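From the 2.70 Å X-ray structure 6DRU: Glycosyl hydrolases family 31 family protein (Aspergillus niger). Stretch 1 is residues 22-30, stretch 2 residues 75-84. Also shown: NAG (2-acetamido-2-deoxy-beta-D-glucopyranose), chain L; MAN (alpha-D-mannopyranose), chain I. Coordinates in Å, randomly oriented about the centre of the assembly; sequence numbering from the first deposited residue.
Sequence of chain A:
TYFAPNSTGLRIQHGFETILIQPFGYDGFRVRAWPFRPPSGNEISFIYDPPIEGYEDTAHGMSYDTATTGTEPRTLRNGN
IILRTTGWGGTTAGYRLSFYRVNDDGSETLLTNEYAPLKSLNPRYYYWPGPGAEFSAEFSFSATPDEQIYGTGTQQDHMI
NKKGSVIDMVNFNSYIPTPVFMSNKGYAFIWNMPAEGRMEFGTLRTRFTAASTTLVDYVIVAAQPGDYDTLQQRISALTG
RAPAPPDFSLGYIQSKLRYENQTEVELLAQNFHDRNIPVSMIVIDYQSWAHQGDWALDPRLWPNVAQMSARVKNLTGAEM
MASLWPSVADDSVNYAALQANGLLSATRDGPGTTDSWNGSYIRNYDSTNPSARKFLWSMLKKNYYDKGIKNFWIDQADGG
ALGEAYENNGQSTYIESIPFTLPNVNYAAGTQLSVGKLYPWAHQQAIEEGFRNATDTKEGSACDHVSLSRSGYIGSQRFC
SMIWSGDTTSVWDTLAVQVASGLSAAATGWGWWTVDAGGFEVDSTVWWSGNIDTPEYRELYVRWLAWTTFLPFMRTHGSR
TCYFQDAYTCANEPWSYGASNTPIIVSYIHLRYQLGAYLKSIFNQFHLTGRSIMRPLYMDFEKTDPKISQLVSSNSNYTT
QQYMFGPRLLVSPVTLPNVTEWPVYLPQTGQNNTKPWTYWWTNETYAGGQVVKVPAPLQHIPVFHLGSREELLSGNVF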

# COMPACT_ATOMS: atom_id res chain seq x y z
N GLN A 22 -25.18 19.25 -10.87
CA GLN A 22 -25.78 19.82 -12.07
C GLN A 22 -27.12 19.17 -12.35
O GLN A 22 -27.29 17.96 -12.13
CB GLN A 22 -24.86 19.63 -13.28
CG GLN A 22 -23.42 20.02 -13.05
CD GLN A 22 -22.51 19.56 -14.18
OE1 GLN A 22 -22.29 18.36 -14.36
NE2 GLN A 22 -21.99 20.51 -14.94
N PRO A 23 -28.10 19.93 -12.84
CA PRO A 23 -29.31 19.31 -13.38
C PRO A 23 -28.95 18.47 -14.60
O PRO A 23 -28.15 18.88 -15.44
CB PRO A 23 -30.19 20.50 -13.75
CG PRO A 23 -29.24 21.64 -13.93
CD PRO A 23 -28.14 21.40 -12.94
N PHE A 24 -29.54 17.28 -14.67
CA PHE A 24 -29.16 16.30 -15.69
C PHE A 24 -30.40 15.55 -16.14
O PHE A 24 -30.95 14.74 -15.39
CB PHE A 24 -28.10 15.34 -15.14
CG PHE A 24 -27.11 14.89 -16.17
CD1 PHE A 24 -26.06 15.71 -16.53
CD2 PHE A 24 -27.22 13.65 -16.77
CE1 PHE A 24 -25.14 15.31 -17.48
CE2 PHE A 24 -26.31 13.24 -17.71
CZ PHE A 24 -25.26 14.07 -18.07
N GLY A 25 -30.83 15.80 -17.37
CA GLY A 25 -32.02 15.18 -17.90
C GLY A 25 -33.29 15.62 -17.18
O GLY A 25 -33.30 16.55 -16.37
N TYR A 26 -34.38 14.93 -17.50
CA TYR A 26 -35.66 15.21 -16.88
C TYR A 26 -35.65 14.72 -15.44
O TYR A 26 -35.38 13.54 -15.18
CB TYR A 26 -36.79 14.55 -17.66
CG TYR A 26 -37.09 15.18 -19.00
CD1 TYR A 26 -37.18 16.56 -19.13
CD2 TYR A 26 -37.29 14.40 -20.13
CE1 TYR A 26 -37.45 17.15 -20.35
CE2 TYR A 26 -37.56 14.98 -21.36
CZ TYR A 26 -37.64 16.35 -21.46
OH TYR A 26 -37.92 16.94 -22.68
N ASP A 27 -35.95 15.63 -14.50
CA ASP A 27 -36.12 15.29 -13.09
C ASP A 27 -34.89 14.59 -12.51
O ASP A 27 -35.00 13.67 -11.71
CB ASP A 27 -37.36 14.41 -12.88
CG ASP A 27 -38.52 14.81 -13.78
OD1 ASP A 27 -39.06 15.92 -13.62
OD2 ASP A 27 -38.89 13.99 -14.66
N GLY A 28 -33.71 15.05 -12.90
CA GLY A 28 -32.48 14.41 -12.48
C GLY A 28 -31.41 15.41 -12.09
O GLY A 28 -31.36 16.53 -12.59
N PHE A 29 -30.55 14.98 -11.16
CA PHE A 29 -29.35 15.71 -10.77
C PHE A 29 -28.14 14.81 -10.92
O PHE A 29 -28.22 13.60 -10.65
CB PHE A 29 -29.45 16.23 -9.33
CG PHE A 29 -30.21 17.51 -9.20
CD1 PHE A 29 -29.79 18.66 -9.86
CD2 PHE A 29 -31.35 17.58 -8.42
CE1 PHE A 29 -30.49 19.84 -9.74
CE2 PHE A 29 -32.06 18.77 -8.29
CZ PHE A 29 -31.62 19.90 -8.96
N ARG A 30 -27.02 15.39 -11.34
CA ARG A 30 -25.75 14.69 -11.42
C ARG A 30 -24.78 15.30 -10.42
O ARG A 30 -24.59 16.52 -10.41
CB ARG A 30 -25.16 14.75 -12.83
CG ARG A 30 -23.86 13.98 -12.97
CD ARG A 30 -23.23 14.18 -14.33
NE ARG A 30 -22.15 13.22 -14.56
CZ ARG A 30 -21.32 13.27 -15.60
NH1 ARG A 30 -21.43 14.24 -16.50
NH2 ARG A 30 -20.37 12.35 -15.72
N THR A 75 -30.91 26.16 -2.76
CA THR A 75 -31.94 25.30 -3.32
C THR A 75 -31.91 25.39 -4.84
O THR A 75 -31.76 26.48 -5.40
CB THR A 75 -33.34 25.68 -2.80
OG1 THR A 75 -33.36 25.60 -1.37
CG2 THR A 75 -34.41 24.76 -3.37
N LEU A 76 -32.05 24.24 -5.49
CA LEU A 76 -32.07 24.16 -6.95
C LEU A 76 -33.12 23.14 -7.35
O LEU A 76 -33.23 22.07 -6.74
CB LEU A 76 -30.70 23.76 -7.51
CG LEU A 76 -30.25 24.40 -8.83
CD1 LEU A 76 -28.81 24.04 -9.13
CD2 LEU A 76 -31.15 24.01 -10.00
N ARG A 77 -33.90 23.48 -8.38
CA ARG A 77 -34.99 22.63 -8.83
C ARG A 77 -34.86 22.36 -10.32
O ARG A 77 -34.58 23.27 -11.11
CB ARG A 77 -36.36 23.27 -8.55
CG ARG A 77 -37.53 22.47 -9.11
CD ARG A 77 -38.87 23.02 -8.67
NE ARG A 77 -39.97 22.24 -9.22
CZ ARG A 77 -41.25 22.46 -8.96
NH1 ARG A 77 -41.61 23.44 -8.15
NH2 ARG A 77 -42.18 21.70 -9.52
N ASN A 78 -35.06 21.10 -10.69
CA ASN A 78 -35.09 20.68 -12.09
C ASN A 78 -36.20 19.65 -12.23
O ASN A 78 -36.11 18.55 -11.68
CB ASN A 78 -33.74 20.09 -12.52
CG ASN A 78 -33.80 19.46 -13.90
OD1 ASN A 78 -34.57 19.89 -14.76
ND2 ASN A 78 -32.98 18.44 -14.12
N GLY A 79 -37.25 20.00 -12.96
CA GLY A 79 -38.38 19.09 -13.09
C GLY A 79 -39.12 18.98 -11.77
O GLY A 79 -39.48 19.98 -11.15
N ASN A 80 -39.34 17.74 -11.32
CA ASN A 80 -40.03 17.49 -10.07
C ASN A 80 -39.07 17.12 -8.94
O ASN A 80 -39.53 16.76 -7.85
CB ASN A 80 -41.09 16.40 -10.25
CG ASN A 80 -40.52 15.08 -10.76
OD1 ASN A 80 -39.35 14.75 -10.52
ND2 ASN A 80 -41.34 14.31 -11.45
N ILE A 81 -37.76 17.19 -9.17
CA ILE A 81 -36.77 16.91 -8.14
C ILE A 81 -36.17 18.23 -7.68
O ILE A 81 -35.97 19.16 -8.47
CB ILE A 81 -35.68 15.94 -8.65
CG1 ILE A 81 -34.84 15.41 -7.49
CG2 ILE A 81 -34.77 16.61 -9.67
CD1 ILE A 81 -33.83 14.36 -7.90
N ILE A 82 -35.93 18.34 -6.37
CA ILE A 82 -35.38 19.54 -5.77
C ILE A 82 -34.17 19.15 -4.93
O ILE A 82 -34.20 18.16 -4.20
CB ILE A 82 -36.42 20.28 -4.90
CG1 ILE A 82 -37.50 20.92 -5.78
CG2 ILE A 82 -35.76 21.33 -4.01
CD1 ILE A 82 -38.46 21.80 -5.00
N LEU A 83 -33.10 19.94 -5.04
CA LEU A 83 -31.92 19.79 -4.22
C LEU A 83 -31.90 20.88 -3.16
O LEU A 83 -32.17 22.05 -3.45
CB LEU A 83 -30.65 19.86 -5.07
CG LEU A 83 -29.37 20.35 -4.38
CD1 LEU A 83 -28.81 19.30 -3.43
CD2 LEU A 83 -28.33 20.77 -5.41
N ARG A 84 -31.59 20.49 -1.92
CA ARG A 84 -31.47 21.43 -0.81
C ARG A 84 -30.16 21.16 -0.09
O ARG A 84 -30.00 20.12 0.56
CB ARG A 84 -32.66 21.31 0.15
CG ARG A 84 -33.94 21.92 -0.37
CD ARG A 84 -34.93 22.18 0.76
NE ARG A 84 -36.13 22.88 0.29
CZ ARG A 84 -37.28 22.28 -0.00
NH1 ARG A 84 -37.39 20.96 0.12
NH2 ARG A 84 -38.31 23.00 -0.42
C1 NAG L . -33.54 29.87 -8.78
C2 NAG L . -33.02 31.09 -8.06
C3 NAG L . -32.68 30.78 -6.65
C4 NAG L . -33.84 30.11 -5.95
C5 NAG L . -34.30 28.91 -6.76
C6 NAG L . -35.53 28.31 -6.11
C7 NAG L . -32.03 32.60 -9.73
C8 NAG L . -30.82 33.15 -10.45
N2 NAG L . -31.88 31.61 -8.74
O3 NAG L . -32.31 31.97 -5.99
O4 NAG L . -33.45 29.68 -4.67
O5 NAG L . -34.62 29.32 -8.07
O6 NAG L . -35.56 26.92 -6.37
O7 NAG L . -33.14 33.02 -10.01
C1 MAN I . -39.14 20.35 6.77
C2 MAN I . -40.21 21.40 6.60
C3 MAN I . -40.46 21.63 5.12
C4 MAN I . -39.16 21.84 4.38
C5 MAN I . -38.13 20.80 4.78
C6 MAN I . -36.82 21.11 4.10
O2 MAN I . -39.81 22.61 7.20
O3 MAN I . -41.26 22.78 4.96
O4 MAN I . -39.39 21.74 2.99
O5 MAN I . -37.95 20.81 6.18
O6 MAN I . -36.25 22.25 4.71

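What does the beginning of stretch 2 offer to stretch 1? Thr-75 lies out of reach, and the contact starts at Leu-76, whose CA-to-CB bond points toward stretch 1. Leu-76 CD2 lies 4.2 Å from CE1 of Phe-29, a loose apolar contact. The backbone comes closer: Leu-76 O sits 3.5 Å from Phe-29 CZ, at the edge of the ring and near its plane. Leu-76 O also accepts a hydrogen bond from Leu-83 N (2.7 Å), so the ring tip abuts a carbonyl already engaged in the hairpin. Arg-77 points away, and Arg-77 NE instead donates to Gly-79 O at 3.0 Å, bracing the turn from within its own stretch.

How does Asn-78 hold the other turn? Its side chain, with chi1 in the t well, reaches toward stretch 1 and places ND2 between two carbonyl oxygens. Asn-78 ND2 donates to Gly-25 O at 3.0 Å and to Gly-28 O at 2.9 Å, so one amide group ties together the first and last residues of the type II turn. Gly-28 O also accepts from Phe-24 N (2.9 Å), which links the asparagine directly to the hydrogen bonding of the first hairpin. Pro-23 CB packs 3.5 Å from Asn-78 ND2, while Asn-78 OD1 is satisfied elsewhere in the structure. The backbone adds a CA-H...O contact, Asp-27 CA to Asn-78 O, at 3.6 Å.

Why do the two turns fit so closely at Gly-79 and Asn-80? Asp-27 and Gly-79 bring their CA atoms to 4.4 Å, and Asp-27 OD1 approaches Gly-79 CA to 3.3 Å. A CB at Gly-79 would point toward stretch 1 and fall 2.1 Å from Asp-27 OD1, a clash; the positive phi of 69° favours glycine as well. With that space free, Asp-27 OD1 accepts a hydrogen bond from Asn-80 N at 2.9 Å, anchoring the type II' turn. Asn-80 OD1 lies 3.3 Å from Asp-27 OD1, but both are acceptors and no bond forms between them.

What closes the contact beyond the turn? Ile-81 points toward stretch 1, and Ile-81 CG2 packs 3.5 Å from Asp-27 C and 3.7 Å from Phe-29 CE2. Ile-82 points away, so the alternation of the strand next presents Leu-83, and Leu-83 CB lies 3.7 Å from Phe-29 CE2. The Phe-29 ring touches side chains from both strands of the second hairpin: Leu-76 and Asn-78 before the turn, Ile-81 and Leu-83 after it.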